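Side-chain contact in gdp-l-fucose synthetase (Naegleria fowleri, PDB 6AQZ), which probably epimerises GDP-4-keto-6-deoxy-mannose and reduces it with NADPH to GDP-L-fucose; it binds NADP in its Rossmann-type domain: residues 165-168 with 169-173. Residues are numbered along the deposited sequence; the frame is centred on the assembly and turned at random.
Sequences LDML and GRWYN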
loop_
_atom_site.group_PDB
_atom_site.type_symbol
_atom_site.label_atom_id
_atom_site.label_comp_id
_atom_site.label_asym_id
_atom_site.label_seq_id
_atom_site.Cartn_x
_atom_site.Cartn_y
_atom_site.Cartn_z
ATOM N N LEU A 165 6.302 -2.613 1.958
ATOM C CA LEU A 165 7.728 -2.935 2.000
ATOM C C LEU A 165 7.959 -4.406 1.662
ATOM O O LEU A 165 8.871 -4.743 0.894
ATOM C CB LEU A 165 8.312 -2.567 3.377
ATOM C CG LEU A 165 9.678 -3.073 3.897
ATOM C CD1 LEU A 165 10.811 -2.700 2.953
ATOM C CD2 LEU A 165 9.977 -2.476 5.307
ATOM N N ASP A 166 7.129 -5.287 2.219
ATOM C CA ASP A 166 7.177 -6.692 1.861
ATOM C C ASP A 166 6.892 -6.889 0.374
ATOM O O ASP A 166 7.630 -7.619 -0.313
ATOM C CB ASP A 166 6.190 -7.482 2.722
ATOM C CG ASP A 166 5.981 -8.914 2.203
ATOM O OD1 ASP A 166 6.953 -9.687 2.198
ATOM O OD2 ASP A 166 4.845 -9.273 1.812
ATOM N N MET A 167 5.830 -6.238 -0.149
ATOM C CA MET A 167 5.491 -6.416 -1.570
ATOM C C MET A 167 6.591 -5.870 -2.464
ATOM O O MET A 167 6.992 -6.525 -3.428
ATOM C CB MET A 167 4.163 -5.749 -1.946
ATOM C CG MET A 167 2.902 -6.414 -1.402
ATOM S SD MET A 167 2.822 -8.193 -1.754
ATOM C CE MET A 167 2.919 -8.239 -3.552
ATOM N N LEU A 168 7.135 -4.695 -2.132
ATOM C CA LEU A 168 8.167 -4.120 -2.986
ATOM C C LEU A 168 9.373 -5.044 -3.102
ATOM O O LEU A 168 9.984 -5.140 -4.174
ATOM C CB LEU A 168 8.596 -2.747 -2.454
ATOM C CG LEU A 168 9.627 -2.076 -3.378
ATOM C CD1 LEU A 168 9.138 -2.033 -4.833
ATOM C CD2 LEU A 168 9.996 -0.675 -2.865
ATOM N N GLY A 169 9.716 -5.751 -2.014
ATOM C CA GLY A 169 10.793 -6.732 -2.074
ATOM C C GLY A 169 10.472 -7.882 -3.018
ATOM O O GLY A 169 11.339 -8.367 -3.753
ATOM N N ARG A 170 9.231 -8.370 -2.976
ATOM C CA ARG A 170 8.866 -9.449 -3.883
ATOM C C ARG A 170 8.974 -8.990 -5.333
ATOM O O ARG A 170 9.506 -9.710 -6.186
ATOM C CB ARG A 170 7.453 -9.930 -3.566
ATOM C CG ARG A 170 7.263 -10.393 -2.132
ATOM C CD ARG A 170 5.785 -10.676 -1.891
ATOM N NE ARG A 170 5.508 -10.984 -0.499
ATOM C CZ ARG A 170 5.404 -12.211 -0.003
ATOM N NH1 ARG A 170 5.543 -13.284 -0.810
ATOM N NH2 ARG A 170 5.134 -12.359 1.293
ATOM N N TRP A 171 8.540 -7.758 -5.603
ATOM C CA TRP A 171 8.595 -7.212 -6.952
ATOM C C TRP A 171 10.039 -6.983 -7.395
ATOM O O TRP A 171 10.382 -7.237 -8.553
ATOM C CB TRP A 171 7.788 -5.912 -6.999
ATOM C CG TRP A 171 6.332 -6.137 -6.753
ATOM C CD1 TRP A 171 5.610 -7.241 -7.113
ATOM C CD2 TRP A 171 5.413 -5.261 -6.074
ATOM N NE1 TRP A 171 4.305 -7.100 -6.719
ATOM C CE2 TRP A 171 4.151 -5.897 -6.083
ATOM C CE3 TRP A 171 5.536 -4.009 -5.461
ATOM C CZ2 TRP A 171 3.016 -5.320 -5.519
ATOM C CZ3 TRP A 171 4.408 -3.440 -4.892
ATOM C CH2 TRP A 171 3.164 -4.097 -4.924
ATOM N N TYR A 172 10.913 -6.545 -6.484
ATOM C CA TYR A 172 12.315 -6.414 -6.875
ATOM C C TYR A 172 12.975 -7.775 -7.074
ATOM O O TYR A 172 13.892 -7.889 -7.892
ATOM C CB TYR A 172 13.122 -5.589 -5.860
ATOM C CG TYR A 172 13.178 -4.119 -6.216
ATOM C CD1 TYR A 172 13.595 -3.710 -7.480
ATOM C CD2 TYR A 172 12.834 -3.134 -5.282
ATOM C CE1 TYR A 172 13.652 -2.376 -7.807
ATOM C CE2 TYR A 172 12.890 -1.794 -5.603
ATOM C CZ TYR A 172 13.306 -1.426 -6.858
ATOM O OH TYR A 172 13.359 -0.097 -7.170
ATOM N N ASN A 173 12.533 -8.818 -6.355
ATOM C CA ASN A 173 13.026 -10.157 -6.673
ATOM C C ASN A 173 12.612 -10.557 -8.083
ATOM O O ASN A 173 13.427 -11.102 -8.838
ATOM C CB ASN A 173 12.532 -11.191 -5.652
ATOM C CG ASN A 173 13.203 -11.030 -4.258
ATOM O OD1 ASN A 173 14.339 -10.558 -4.145
ATOM N ND2 ASN A 173 12.486 -11.427 -3.202
#
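Met167 and Trp171, one turn apart on helix 156-179, illustrate how an i to i+4 spacing lets a flexible side chain shape itself to an aromatic ring. Followed outward, the methionine begins with CB over the face of the six-membered ring of Trp171, 3.7 Å from its centroid, a CH-pi contact. The chain then folds back on itself, chi2 -52° and chi3 -58°. SD stands obliquely to the same ring in a Met-aromatic contact and also packs 3.9 Å from CD of Arg170. The bend returns CE to the indole, where it lies 3.5 Å from Trp171 CZ2 and almost as near NE1. Met167 O lies above the indole plane, offset toward its rim, while accepting the backbone N-H of Trp171 in a 2.9 Å hydrogen bond.

The same spacing builds a salt bridge on the next flank. Arg170 extends from CG to NE and makes two hydrogen bonds to Asp166 OD2, from NE at 3.0 Å and NH2 at 3.1 Å. That single oxygen sits in the guanidinium plane, yet the carboxylate is turned 88° to it: NE arrives from above the carboxylate plane, while NH2 takes the syn lone pair. Each member has a second partner: His147 NE2 hydrogen-bonds OD2, and Glu258 forms a salt bridge with Arg170 NH1. The two N-H groups of Arg170 probably favour a charged Asp166. On another side, Leu168 CD1 rests 3.8 Å from Tyr172 CE2, the two side chains running alongside each other.

The helix thereby faces several neighbours at once: Leu165 and Leu168 pack on helix 98-118, whose Thr114 hydrogen-bonds the Tyr172 hydroxyl; Asn173 OD1 accepts a hydrogen bond from Phe185 N on strand 184-194; and Trp171 NE1 hydrogen-bonds Asn156 OD1 of the second subunit, carrying the contact into the dimer interface.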